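Local coordinates for protein imidazoleglycerol-phosphate dehydratase (Staphylococcus aureus subsp. aureus, PDB 2AE8) that catalyses the manganese-dependent dehydration of imidazoleglycerol phosphate to imidazoleacetol phosphate, the sixth step of histidine biosynthesis, at residues I101-L106 and V169-L174; E107-K112 and I203-T208; V132-S137 and K195-A200; P140-N145 and T176-I181. One frame throughout, in Å; residues are numbered along the deposited sequence.

Contact 1 (I101-L106 and V169-L174)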
loop_
_atom_site.group_PDB
_atom_site.type_symbol
_atom_site.label_atom_id
_atom_site.label_comp_id
_atom_site.label_asym_id
_atom_site.label_seq_id
_atom_site.Cartn_x
_atom_site.Cartn_y
_atom_site.Cartn_z
ATOM N N ILE B 101 1.100 -1.286 -51.807
ATOM C CA ILE B 101 2.198 -2.232 -51.633
ATOM C C ILE B 101 1.671 -3.570 -51.132
ATOM O O ILE B 101 2.082 -4.608 -51.629
ATOM C CB ILE B 101 3.328 -1.687 -50.726
ATOM C CG1 ILE B 101 4.042 -0.520 -51.421
ATOM C CG2 ILE B 101 4.333 -2.777 -50.399
ATOM C CD1 ILE B 101 5.073 0.184 -50.569
ATOM N N GLY B 102 0.753 -3.553 -50.164
ATOM C CA GLY B 102 0.164 -4.801 -49.669
ATOM C C GLY B 102 -0.565 -5.562 -50.774
ATOM O O GLY B 102 -0.411 -6.782 -50.899
ATOM N N GLN B 103 -1.351 -4.835 -51.568
ATOM C CA GLN B 103 -2.135 -5.420 -52.661
ATOM C C GLN B 103 -1.228 -6.012 -53.751
ATOM O O GLN B 103 -1.485 -7.112 -54.257
ATOM C CB GLN B 103 -3.075 -4.370 -53.271
ATOM C CG GLN B 103 -4.321 -4.091 -52.422
ATOM C CD GLN B 103 -5.123 -2.889 -52.901
ATOM O OE1 GLN B 103 -4.644 -2.060 -53.679
ATOM N NE2 GLN B 103 -6.334 -2.774 -52.409
ATOM N N LEU B 104 -0.163 -5.296 -54.097
ATOM C CA LEU B 104 0.794 -5.795 -55.092
ATOM C C LEU B 104 1.550 -6.999 -54.562
ATOM O O LEU B 104 1.805 -7.967 -55.300
ATOM C CB LEU B 104 1.749 -4.685 -55.535
ATOM C CG LEU B 104 1.061 -3.531 -56.267
ATOM C CD1 LEU B 104 2.080 -2.419 -56.517
ATOM C CD2 LEU B 104 0.369 -3.991 -57.586
ATOM N N LEU B 105 1.875 -6.976 -53.265
ATOM C CA LEU B 105 2.524 -8.131 -52.649
ATOM C C LEU B 105 1.644 -9.364 -52.751
ATOM O O LEU B 105 2.137 -10.462 -53.031
ATOM C CB LEU B 105 2.919 -7.863 -51.186
ATOM C CG LEU B 105 4.193 -7.043 -50.956
ATOM C CD1 LEU B 105 4.425 -6.771 -49.431
ATOM C CD2 LEU B 105 5.387 -7.752 -51.564
ATOM N N LEU B 106 0.346 -9.185 -52.525
ATOM C CA LEU B 106 -0.583 -10.312 -52.601
ATOM C C LEU B 106 -0.571 -10.885 -54.027
ATOM O O LEU B 106 -0.471 -12.095 -54.209
ATOM C CB LEU B 106 -1.997 -9.912 -52.177
ATOM C CG LEU B 106 -3.045 -11.039 -52.212
ATOM C CD1 LEU B 106 -2.608 -12.295 -51.422
ATOM C CD2 LEU B 106 -4.397 -10.551 -51.741
ATOM N N VAL B 169 0.498 -5.275 -44.276
ATOM C CA VAL B 169 0.332 -6.634 -43.778
ATOM C C VAL B 169 -1.067 -7.160 -44.050
ATOM O O VAL B 169 -1.251 -8.312 -44.465
ATOM C CB VAL B 169 0.638 -6.680 -42.234
ATOM C CG1 VAL B 169 -0.002 -7.913 -41.562
ATOM C CG2 VAL B 169 2.143 -6.627 -42.010
ATOM N N ILE B 170 -2.061 -6.322 -43.823
ATOM C CA ILE B 170 -3.445 -6.763 -43.951
ATOM C C ILE B 170 -3.791 -6.988 -45.434
ATOM O O ILE B 170 -4.430 -7.982 -45.787
ATOM C CB ILE B 170 -4.427 -5.771 -43.273
ATOM C CG1 ILE B 170 -4.177 -5.709 -41.726
ATOM C CG2 ILE B 170 -5.864 -6.110 -43.596
ATOM C CD1 ILE B 170 -4.352 -7.053 -40.982
ATOM N N ASN B 171 -3.353 -6.074 -46.292
ATOM C CA ASN B 171 -3.682 -6.179 -47.720
ATOM C C ASN B 171 -2.843 -7.214 -48.463
ATOM O O ASN B 171 -3.301 -7.795 -49.446
ATOM C CB ASN B 171 -3.649 -4.800 -48.376
ATOM C CG ASN B 171 -4.781 -3.957 -47.922
ATOM O OD1 ASN B 171 -5.923 -4.168 -48.329
ATOM N ND2 ASN B 171 -4.503 -3.038 -46.994
ATOM N N ALA B 172 -1.629 -7.464 -47.970
ATOM C CA ALA B 172 -0.827 -8.586 -48.422
ATOM C C ALA B 172 -1.255 -9.948 -47.867
ATOM O O ALA B 172 -0.731 -10.994 -48.300
ATOM C CB ALA B 172 0.658 -8.326 -48.143
ATOM N N ARG B 173 -2.199 -9.944 -46.920
ATOM C CA ARG B 173 -2.670 -11.165 -46.233
ATOM C C ARG B 173 -1.529 -11.931 -45.559
ATOM O O ARG B 173 -1.441 -13.173 -45.668
ATOM C CB ARG B 173 -3.469 -12.091 -47.180
ATOM C CG ARG B 173 -4.577 -11.372 -47.964
ATOM C CD ARG B 173 -5.476 -12.361 -48.701
ATOM N NE ARG B 173 -6.136 -13.269 -47.772
ATOM C CZ ARG B 173 -7.270 -12.990 -47.142
ATOM N NH1 ARG B 173 -7.875 -11.833 -47.365
ATOM N NH2 ARG B 173 -7.791 -13.864 -46.283
ATOM N N LEU B 174 -0.648 -11.188 -44.882
ATOM C CA LEU B 174 0.408 -11.783 -44.050
ATOM C C LEU B 174 -0.042 -11.835 -42.596
ATOM O O LEU B 174 -0.864 -11.025 -42.171
ATOM C CB LEU B 174 1.707 -10.947 -44.100
ATOM C CG LEU B 174 2.213 -10.495 -45.473
ATOM C CD1 LEU B 174 3.341 -9.469 -45.316
ATOM C CD2 LEU B 174 2.677 -11.698 -46.308
#

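Contact 2 (E107-K112 and I203-T208)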
loop_
_atom_site.group_PDB
_atom_site.type_symbol
_atom_site.label_atom_id
_atom_site.label_comp_id
_atom_site.label_asym_id
_atom_site.label_seq_id
_atom_site.Cartn_x
_atom_site.Cartn_y
_atom_site.Cartn_z
ATOM N N GLU B 107 -0.620 -10.007 -55.025
ATOM C CA GLU B 107 -0.518 -10.452 -56.425
ATOM C C GLU B 107 0.741 -11.256 -56.665
ATOM O O GLU B 107 0.678 -12.355 -57.211
ATOM C CB GLU B 107 -0.624 -9.268 -57.392
ATOM C CG GLU B 107 -2.030 -8.686 -57.428
ATOM C CD GLU B 107 -3.109 -9.769 -57.357
ATOM O OE1 GLU B 107 -3.078 -10.707 -58.196
ATOM O OE2 GLU B 107 -3.987 -9.688 -56.460
HETATM N N MSE B 108 1.871 -10.748 -56.176
HETATM C CA MSE B 108 3.148 -11.460 -56.244
HETATM C C MSE B 108 3.136 -12.823 -55.549
HETATM O O MSE B 108 3.697 -13.819 -56.064
HETATM C CB MSE B 108 4.261 -10.595 -55.657
HETATM C CG MSE B 108 5.605 -11.277 -55.651
HETATM SE SE MSE B 108 6.976 -10.196 -54.837
HETATM C CE MSE B 108 6.808 -8.574 -55.940
ATOM N N ILE B 109 2.522 -12.866 -54.367
ATOM C CA ILE B 109 2.434 -14.093 -53.584
ATOM C C ILE B 109 1.552 -15.139 -54.275
ATOM O O ILE B 109 1.908 -16.315 -54.344
ATOM C CB ILE B 109 1.928 -13.797 -52.133
ATOM C CG1 ILE B 109 3.053 -13.151 -51.319
ATOM C CG2 ILE B 109 1.475 -15.068 -51.467
ATOM C CD1 ILE B 109 2.594 -12.331 -50.100
ATOM N N LYS B 110 0.410 -14.693 -54.783
ATOM C CA LYS B 110 -0.499 -15.547 -55.543
ATOM C C LYS B 110 0.220 -16.290 -56.676
ATOM O O LYS B 110 0.035 -17.500 -56.827
ATOM C CB LYS B 110 -1.691 -14.741 -56.065
ATOM C CG LYS B 110 -2.689 -14.409 -54.961
ATOM C CD LYS B 110 -3.941 -13.715 -55.467
ATOM C CE LYS B 110 -5.038 -13.826 -54.427
ATOM N NZ LYS B 110 -6.077 -12.746 -54.536
ATOM N N ASP B 111 1.075 -15.582 -57.415
ATOM C CA ASP B 111 1.800 -16.177 -58.540
ATOM C C ASP B 111 2.949 -17.106 -58.162
ATOM O O ASP B 111 3.278 -18.017 -58.915
ATOM C CB ASP B 111 2.269 -15.105 -59.525
ATOM C CG ASP B 111 1.115 -14.425 -60.237
ATOM O OD1 ASP B 111 0.081 -15.079 -60.516
ATOM O OD2 ASP B 111 1.240 -13.219 -60.528
ATOM N N LYS B 112 3.572 -16.879 -57.012
ATOM C CA LYS B 112 4.532 -17.838 -56.485
ATOM C C LYS B 112 3.730 -19.010 -55.934
ATOM O O LYS B 112 2.633 -18.827 -55.406
ATOM C CB LYS B 112 5.390 -17.214 -55.387
ATOM C CG LYS B 112 6.482 -16.279 -55.871
ATOM C CD LYS B 112 7.114 -15.538 -54.695
ATOM C CE LYS B 112 8.584 -15.217 -54.935
ATOM N NZ LYS B 112 9.455 -16.416 -54.706
ATOM N N ILE B 203 13.065 -13.241 -46.663
ATOM C CA ILE B 203 13.312 -14.651 -46.320
ATOM C C ILE B 203 12.093 -15.509 -46.647
ATOM O O ILE B 203 12.225 -16.566 -47.258
ATOM C CB ILE B 203 13.678 -14.844 -44.818
ATOM C CG1 ILE B 203 15.128 -14.412 -44.555
ATOM C CG2 ILE B 203 13.448 -16.305 -44.364
ATOM C CD1 ILE B 203 15.400 -13.993 -43.068
ATOM N N ALA B 204 10.917 -15.049 -46.220
ATOM C CA ALA B 204 9.668 -15.776 -46.424
ATOM C C ALA B 204 9.310 -15.947 -47.913
ATOM O O ALA B 204 8.719 -16.953 -48.293
ATOM C CB ALA B 204 8.542 -15.074 -45.689
ATOM N N LEU B 205 9.640 -14.949 -48.733
ATOM C CA LEU B 205 9.340 -14.980 -50.171
ATOM C C LEU B 205 10.323 -15.842 -50.970
ATOM O O LEU B 205 10.127 -16.058 -52.164
ATOM C CB LEU B 205 9.334 -13.560 -50.758
ATOM C CG LEU B 205 8.191 -12.608 -50.408
ATOM C CD1 LEU B 205 8.563 -11.222 -50.837
ATOM C CD2 LEU B 205 6.878 -13.028 -51.055
ATOM N N THR B 206 11.380 -16.326 -50.323
ATOM C CA THR B 206 12.399 -17.127 -51.007
ATOM C C THR B 206 11.802 -18.401 -51.616
ATOM O O THR B 206 11.164 -19.198 -50.920
ATOM C CB THR B 206 13.565 -17.453 -50.058
ATOM O OG1 THR B 206 14.198 -16.229 -49.676
ATOM C CG2 THR B 206 14.603 -18.353 -50.724
ATOM N N ALA B 207 12.015 -18.574 -52.925
ATOM C CA ALA B 207 11.488 -19.715 -53.677
ATOM C C ALA B 207 11.983 -21.047 -53.120
ATOM O O ALA B 207 13.127 -21.158 -52.688
ATOM C CB ALA B 207 11.851 -19.584 -55.166
ATOM N N THR B 208 11.114 -22.052 -53.144
ATOM C CA THR B 208 11.452 -23.364 -52.609
ATOM C C THR B 208 11.457 -24.446 -53.700
ATOM O O THR B 208 12.376 -25.277 -53.769
ATOM C CB THR B 208 10.517 -23.736 -51.437
ATOM O OG1 THR B 208 11.207 -24.580 -50.515
ATOM C CG2 THR B 208 9.264 -24.427 -51.907
#

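Contact 3 (V132-S137 and K195-A200)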
loop_
_atom_site.group_PDB
_atom_site.type_symbol
_atom_site.label_atom_id
_atom_site.label_comp_id
_atom_site.label_asym_id
_atom_site.label_seq_id
_atom_site.Cartn_x
_atom_site.Cartn_y
_atom_site.Cartn_z
ATOM N N VAL B 132 11.045 -9.031 -35.997
ATOM C CA VAL B 132 9.839 -9.149 -36.819
ATOM C C VAL B 132 9.714 -10.579 -37.314
ATOM O O VAL B 132 10.696 -11.170 -37.780
ATOM C CB VAL B 132 9.808 -8.148 -37.968
ATOM C CG1 VAL B 132 8.558 -8.363 -38.817
ATOM C CG2 VAL B 132 9.844 -6.700 -37.406
ATOM N N VAL B 133 8.505 -11.114 -37.190
ATOM C CA VAL B 133 8.162 -12.474 -37.594
ATOM C C VAL B 133 7.080 -12.341 -38.651
ATOM O O VAL B 133 6.047 -11.734 -38.392
ATOM C CB VAL B 133 7.594 -13.312 -36.392
ATOM C CG1 VAL B 133 7.117 -14.681 -36.864
ATOM C CG2 VAL B 133 8.652 -13.463 -35.280
ATOM N N VAL B 134 7.320 -12.882 -39.847
ATOM C CA VAL B 134 6.249 -12.926 -40.861
ATOM C C VAL B 134 5.914 -14.327 -41.341
ATOM O O VAL B 134 6.789 -15.191 -41.468
ATOM C CB VAL B 134 6.367 -11.877 -42.053
ATOM C CG1 VAL B 134 7.437 -10.815 -41.858
ATOM C CG2 VAL B 134 6.375 -12.530 -43.466
ATOM N N ASP B 135 4.625 -14.555 -41.537
ATOM C CA ASP B 135 4.140 -15.795 -42.086
ATOM C C ASP B 135 3.277 -15.419 -43.281
ATOM O O ASP B 135 2.242 -14.761 -43.120
ATOM C CB ASP B 135 3.328 -16.568 -41.035
ATOM C CG ASP B 135 2.694 -17.850 -41.587
ATOM O OD1 ASP B 135 2.900 -18.167 -42.779
ATOM O OD2 ASP B 135 1.977 -18.540 -40.823
ATOM N N ILE B 136 3.718 -15.814 -44.479
ATOM C CA ILE B 136 2.872 -15.679 -45.678
ATOM C C ILE B 136 1.794 -16.764 -45.571
ATOM O O ILE B 136 1.901 -17.831 -46.173
ATOM C CB ILE B 136 3.692 -15.808 -46.986
ATOM C CG1 ILE B 136 4.853 -14.805 -47.000
ATOM C CG2 ILE B 136 2.799 -15.597 -48.209
ATOM C CD1 ILE B 136 5.841 -14.997 -48.192
ATOM N N SER B 137 0.768 -16.480 -44.771
ATOM C CA SER B 137 -0.214 -17.465 -44.353
ATOM C C SER B 137 -1.536 -17.358 -45.095
ATOM O O SER B 137 -2.326 -18.311 -45.114
ATOM C CB SER B 137 -0.516 -17.266 -42.868
ATOM O OG SER B 137 -1.037 -15.965 -42.681
ATOM N N LYS B 195 13.951 -2.474 -41.271
ATOM C CA LYS B 195 14.973 -3.437 -41.669
ATOM C C LYS B 195 14.552 -4.882 -41.379
ATOM O O LYS B 195 14.653 -5.758 -42.241
ATOM C CB LYS B 195 16.337 -3.135 -41.028
ATOM C CG LYS B 195 17.064 -1.864 -41.575
ATOM C CD LYS B 195 18.483 -1.664 -40.961
ATOM C CE LYS B 195 19.409 -2.892 -41.176
ATOM N NZ LYS B 195 20.847 -2.590 -40.823
ATOM N N ALA B 196 14.077 -5.134 -40.164
ATOM C CA ALA B 196 13.678 -6.473 -39.765
ATOM C C ALA B 196 12.479 -6.982 -40.557
ATOM O O ALA B 196 12.477 -8.128 -40.966
ATOM C CB ALA B 196 13.388 -6.526 -38.259
ATOM N N PHE B 197 11.451 -6.160 -40.742
ATOM C CA PHE B 197 10.297 -6.593 -41.519
ATOM C C PHE B 197 10.700 -6.968 -42.956
ATOM O O PHE B 197 10.282 -8.002 -43.470
ATOM C CB PHE B 197 9.224 -5.505 -41.585
ATOM C CG PHE B 197 8.076 -5.854 -42.515
ATOM C CD1 PHE B 197 7.062 -6.706 -42.096
ATOM C CD2 PHE B 197 8.042 -5.355 -43.830
ATOM C CE1 PHE B 197 6.009 -7.046 -42.943
ATOM C CE2 PHE B 197 7.004 -5.699 -44.690
ATOM C CZ PHE B 197 5.977 -6.541 -44.246
ATOM N N SER B 198 11.491 -6.100 -43.593
ATOM C CA SER B 198 11.927 -6.292 -44.984
ATOM C C SER B 198 12.695 -7.596 -45.120
ATOM O O SER B 198 12.452 -8.365 -46.039
ATOM C CB SER B 198 12.854 -5.167 -45.411
ATOM O OG SER B 198 12.238 -3.923 -45.227
ATOM N N ARG B 199 13.636 -7.823 -44.212
ATOM C CA ARG B 199 14.463 -9.004 -44.264
ATOM C C ARG B 199 13.641 -10.252 -44.024
ATOM O O ARG B 199 13.786 -11.225 -44.746
ATOM C CB ARG B 199 15.611 -8.922 -43.269
ATOM C CG ARG B 199 16.694 -7.946 -43.673
ATOM C CD ARG B 199 18.048 -8.496 -43.292
ATOM N NE ARG B 199 19.047 -8.077 -44.274
ATOM C CZ ARG B 199 20.069 -8.822 -44.683
ATOM N NH1 ARG B 199 20.272 -10.049 -44.204
ATOM N NH2 ARG B 199 20.900 -8.322 -45.571
ATOM N N ALA B 200 12.776 -10.219 -43.010
ATOM C CA ALA B 200 11.885 -11.343 -42.707
ATOM C C ALA B 200 10.978 -11.658 -43.895
ATOM O O ALA B 200 10.765 -12.833 -44.224
ATOM C CB ALA B 200 11.024 -11.037 -41.463
#

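Contact 4 (P140-N145 and T176-I181)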
loop_
_atom_site.group_PDB
_atom_site.type_symbol
_atom_site.label_atom_id
_atom_site.label_comp_id
_atom_site.label_asym_id
_atom_site.label_seq_id
_atom_site.Cartn_x
_atom_site.Cartn_y
_atom_site.Cartn_z
ATOM N N PRO B 140 -4.844 -12.464 -42.769
ATOM C CA PRO B 140 -4.339 -11.108 -42.544
ATOM C C PRO B 140 -4.402 -10.740 -41.052
ATOM O O PRO B 140 -5.489 -10.752 -40.451
ATOM C CB PRO B 140 -5.293 -10.233 -43.355
ATOM C CG PRO B 140 -6.071 -11.204 -44.248
ATOM C CD PRO B 140 -6.164 -12.448 -43.420
ATOM N N TYR B 141 -3.236 -10.468 -40.464
ATOM C CA TYR B 141 -3.139 -10.230 -39.010
ATOM C C TYR B 141 -1.820 -9.548 -38.665
ATOM O O TYR B 141 -0.753 -10.040 -39.035
ATOM C CB TYR B 141 -3.223 -11.546 -38.203
ATOM C CG TYR B 141 -3.486 -11.295 -36.730
ATOM C CD1 TYR B 141 -2.445 -10.963 -35.848
ATOM C CD2 TYR B 141 -4.786 -11.344 -36.227
ATOM C CE1 TYR B 141 -2.704 -10.684 -34.501
ATOM C CE2 TYR B 141 -5.056 -11.085 -34.887
ATOM C CZ TYR B 141 -4.013 -10.757 -34.038
ATOM O OH TYR B 141 -4.307 -10.506 -32.731
ATOM N N LEU B 142 -1.910 -8.445 -37.920
ATOM C CA LEU B 142 -0.732 -7.726 -37.411
ATOM C C LEU B 142 -0.785 -7.579 -35.896
ATOM O O LEU B 142 -1.759 -7.041 -35.355
ATOM C CB LEU B 142 -0.660 -6.319 -38.004
ATOM C CG LEU B 142 0.440 -5.398 -37.469
ATOM C CD1 LEU B 142 1.881 -5.906 -37.761
ATOM C CD2 LEU B 142 0.253 -3.977 -37.958
ATOM N N SER B 143 0.291 -8.004 -35.240
ATOM C CA SER B 143 0.510 -7.713 -33.828
ATOM C C SER B 143 1.670 -6.719 -33.735
ATOM O O SER B 143 2.822 -7.072 -33.962
ATOM C CB SER B 143 0.802 -9.015 -33.084
ATOM O OG SER B 143 1.020 -8.771 -31.719
ATOM N N PHE B 144 1.342 -5.454 -33.463
ATOM C CA PHE B 144 2.332 -4.380 -33.459
ATOM C C PHE B 144 2.614 -3.986 -32.015
ATOM O O PHE B 144 1.737 -3.459 -31.332
ATOM C CB PHE B 144 1.778 -3.170 -34.231
ATOM C CG PHE B 144 2.789 -2.074 -34.447
ATOM C CD1 PHE B 144 3.593 -2.070 -35.584
ATOM C CD2 PHE B 144 2.951 -1.053 -33.497
ATOM C CE1 PHE B 144 4.528 -1.066 -35.786
ATOM C CE2 PHE B 144 3.881 -0.046 -33.693
ATOM C CZ PHE B 144 4.668 -0.050 -34.847
ATOM N N ASN B 145 3.822 -4.249 -31.547
ATOM C CA ASN B 145 4.137 -4.095 -30.123
ATOM C C ASN B 145 5.410 -3.286 -30.014
ATOM O O ASN B 145 6.497 -3.852 -29.862
ATOM C CB ASN B 145 4.370 -5.473 -29.513
ATOM C CG ASN B 145 3.221 -6.422 -29.769
ATOM O OD1 ASN B 145 2.191 -6.346 -29.109
ATOM N ND2 ASN B 145 3.386 -7.312 -30.754
ATOM N N THR B 176 1.816 -11.086 -39.231
ATOM C CA THR B 176 3.094 -10.444 -38.866
ATOM C C THR B 176 3.092 -10.006 -37.400
ATOM O O THR B 176 2.125 -9.406 -36.947
ATOM C CB THR B 176 3.385 -9.235 -39.795
ATOM O OG1 THR B 176 3.527 -9.705 -41.145
ATOM C CG2 THR B 176 4.670 -8.496 -39.386
ATOM N N HIS B 177 4.162 -10.339 -36.672
ATOM C CA HIS B 177 4.375 -9.825 -35.315
ATOM C C HIS B 177 5.602 -8.923 -35.322
ATOM O O HIS B 177 6.702 -9.365 -35.660
ATOM C CB HIS B 177 4.554 -10.974 -34.309
ATOM C CG HIS B 177 3.266 -11.674 -33.955
ATOM N ND1 HIS B 177 2.802 -11.768 -32.662
ATOM C CD2 HIS B 177 2.339 -12.291 -34.729
ATOM C CE1 HIS B 177 1.644 -12.405 -32.649
ATOM N NE2 HIS B 177 1.347 -12.744 -33.892
ATOM N N ILE B 178 5.398 -7.664 -34.936
ATOM C CA ILE B 178 6.484 -6.702 -34.797
ATOM C C ILE B 178 6.683 -6.396 -33.308
ATOM O O ILE B 178 5.732 -6.014 -32.613
ATOM C CB ILE B 178 6.173 -5.399 -35.578
ATOM C CG1 ILE B 178 6.152 -5.685 -37.099
ATOM C CG2 ILE B 178 7.165 -4.294 -35.197
ATOM C CD1 ILE B 178 5.753 -4.511 -37.960
ATOM N N ASP B 179 7.915 -6.563 -32.835
ATOM C CA ASP B 179 8.238 -6.372 -31.418
ATOM C C ASP B 179 9.493 -5.512 -31.281
ATOM O O ASP B 179 10.552 -5.862 -31.809
ATOM C CB ASP B 179 8.503 -7.725 -30.731
ATOM C CG ASP B 179 7.222 -8.463 -30.346
ATOM O OD1 ASP B 179 6.551 -8.005 -29.394
ATOM O OD2 ASP B 179 6.892 -9.524 -30.954
ATOM N N LEU B 180 9.372 -4.399 -30.566
ATOM C CA LEU B 180 10.522 -3.615 -30.191
ATOM C C LEU B 180 10.983 -4.180 -28.871
ATOM O O LEU B 180 10.338 -3.953 -27.845
ATOM C CB LEU B 180 10.115 -2.158 -29.977
ATOM C CG LEU B 180 10.859 -1.010 -30.653
ATOM C CD1 LEU B 180 10.637 0.289 -29.845
ATOM C CD2 LEU B 180 12.329 -1.276 -30.918
ATOM N N ILE B 181 12.086 -4.919 -28.873
ATOM C CA ILE B 181 12.559 -5.565 -27.643
ATOM C C ILE B 181 13.139 -4.529 -26.680
ATOM O O ILE B 181 12.910 -4.599 -25.480
ATOM C CB ILE B 181 13.555 -6.704 -27.933
ATOM C CG1 ILE B 181 12.814 -7.820 -28.696
ATOM C CG2 ILE B 181 14.180 -7.219 -26.623
ATOM C CD1 ILE B 181 13.703 -8.617 -29.546
HETATM O O HOH W 1 7.167 -6.240 -27.505
#

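Contact 1 (I101-L106 and V169-L174)
Ala-172, Asn-171 and Leu-106 give up most of the surface in this meeting of helix 90-111 with the end of helix 159-171, a worked example of how small residues bring two backbones together. Opposite Ala-172 lies Gly-102, and with no side chain there the two CA atoms come within 4.1 Å. The CA of Ala-172 sits 3.1 Å from Gly-102 O, a CA-H...O contact bent to 120° at the hydrogen, while its methyl CB rests 3.3 Å from the same oxygen and 3.8 Å from Leu-105 CB. Asn-171 lays its CB 3.9 Å from Gln-103 N. The side chains of Asn-171 and Gln-103 run alongside each other in the same direction, their amide planes turned 81° apart, and ND2 of Asn-171 bonds back to Ala-167 O within its own helix. Leu-106 comes from the next turn. Its CG is anti to the backbone N (chi1 -179°), which carries the fork over the helix end, with CD2 3.7 Å from Arg-173 CD and CD1 3.9 Å from Ala-172 O. Arg-173, the first residue to leave helical phi/psi, takes positive phi in a Schellman motif. No hydrogen bond links the two segments, which implies that cohesion rests on close packing, with at most a small contribution from the bent CA-H...O contact, while Asn-171 OD1 and Arg-173 NH2 reach across to Arg-173 and Asn-171 of the second subunit.

Contact 2 (E107-K112 and I203-T208)
Ile-109 and Leu-205 cross at about a right angle, the CG1 of Ile-109 lying 3.8 Å from the CD2 branch of Leu-205. The other branch of Leu-205, CD1, looks toward the selenium of Met-108, which is selenomethionine here, at a looser 4.4 Å. Leu-205 thus spreads its fork between two side chains from one turn of helix 90-111, and Ile-136 packs against both Ile-109 and Leu-205. Beside this apolar part, Lys-112 reaches across, the first residue beyond the helical conformation. Its chain leaves beside the backbone N, then bends at its last two torsions (chi4 -79°), bringing NZ to 2.7 Å from Leu-205 O. The approach is almost straight along the carbonyl, with a C=O...N angle of 174°, and CE follows at 3.3 Å from the same oxygen. Ala-207 borders the ammonium group, its CB 4.0 Å from NZ. As an example of how two helix ends are joined, the contact pairs an apolar crossing with a single charged bond. The carbonyl belongs to the last turn of helix 186-205, where the helix dipole would put partial negative charge, and a positive ammonium placed there would probably be favoured; the chemistry suggests an electrostatic component besides the hydrogen bond.

Contact 3 (V132-S137 and K195-A200)
Ala-200 N donates to Ala-196 O at 2.9 Å, and this ordinary helical bond sets two methyl groups one turn apart on the side of helix 186-205 that faces strand 128-135. No hydrogen bond joins the two segments; what meets is hydrocarbon, and the case illustrates how alanines let a helix settle low on a sheet. Val-132 works with both branches: CG2 rests 3.6 Å from Ala-196 CB, whereas chi1 of 178° swings CG1 to the far side of the backbone N, where it turns to Phe-197 and lies 3.7 Å from its CA. The same CG1 reaches the rim of the aromatic ring, near its plane, 4.0 Å from Phe-197 CD1. Two residues on, Val-134 sends CG1 to Ala-200 CB at 3.6 Å and comes obliquely to the ring, 4.1 Å from Phe-197 CD1. Thus one helical turn, from Ala-196 to Ala-200, is matched by two strand residues whose CB atoms point at it. Beyond, Phe-197 meets Phe-165 edge-to-face and packs on Phe-70, so its ring joins this layer to two other helices. The short segment axes approach to 7.5 Å at a crossing angle of -31°. Such a helix laid on a sheet with all touching residues buried is the core packing of the beta-alpha-beta sandwich, the fold of this enzyme built by duplication of a half-domain.

Contact 4 (P140-N145 and T176-I181)
Strands 141-145 and 176-180 run parallel, their short axes 4.8 Å apart and 4° from alignment, and five backbone hydrogen bonds hold the register from Thr-176 N to Tyr-141 O through to Leu-180 N to Asn-145 O. On one face, Ile-178 CD1 is shared by two neighbours of the partner strand, lying 4.1 Å from Leu-142 CD1 and 4.0 Å from Phe-144 CD1, whose ring it approaches obliquely. The other face is more polar. Ser-143 sets its CB over one face of the His-177 imidazole, a CH-pi contact 3.5 Å from the ring centroid, while ND1 pairs with Arg-182 NH1 and NE2 with the backbone O of Asp-126, both of the third subunit. A chi1 of 180° carries Ser-143 OG away from its own backbone N to accept from Asn-145 ND2 at 2.9 Å, nearly in the amide plane. Asn-145 also grips Ile-178 O twice, from opposite faces of the carbonyl plane: its backbone N at 2.8 Å, and ND2 in a longer bond, 3.3 Å, from above the plane. ND2 thus has two acceptors, Ser-143 OG and Ile-178 O, which fix the rotation of the amide. Alongside it Asp-179 points the same way, the carboxylate 10° from the amide plane; a water donates to its OD1, and salt bridges bind it to Arg-131 and to Arg-182 of the third subunit. Within this chain, strand 141-145 is one margin of the mixed sheet: strand 128-135 continues it beyond 175-182, helices 159-171 and 186-205 cover the Leu-142 and Ile-178 face, and the third subunit packs on the His-177 face.

In the fold
Read from the N terminus, helix 90-111 opens contacts 1 and 2 in succession. Strand 128-135 then begins contact 3 and strand 141-145 begins contact 4. The end of helix 159-171 and the turn after it close contact 1 first, strand 175-182 closes contact 4, and helix 186-205 closes contact 3 and finally contact 2. Contact 4 therefore lies within contact 3, which lies within contact 2, whereas contact 1 crosses all three. Contacts 1 and 2 tie the helices together, contact 3 fastens helix 186-205 to the sheet of strand 128-135, and contact 4 joins two strands of that sheet. Leu-174 touches Ile-109, Ile-136 and Phe-197, knitting contacts 1, 2 and 3.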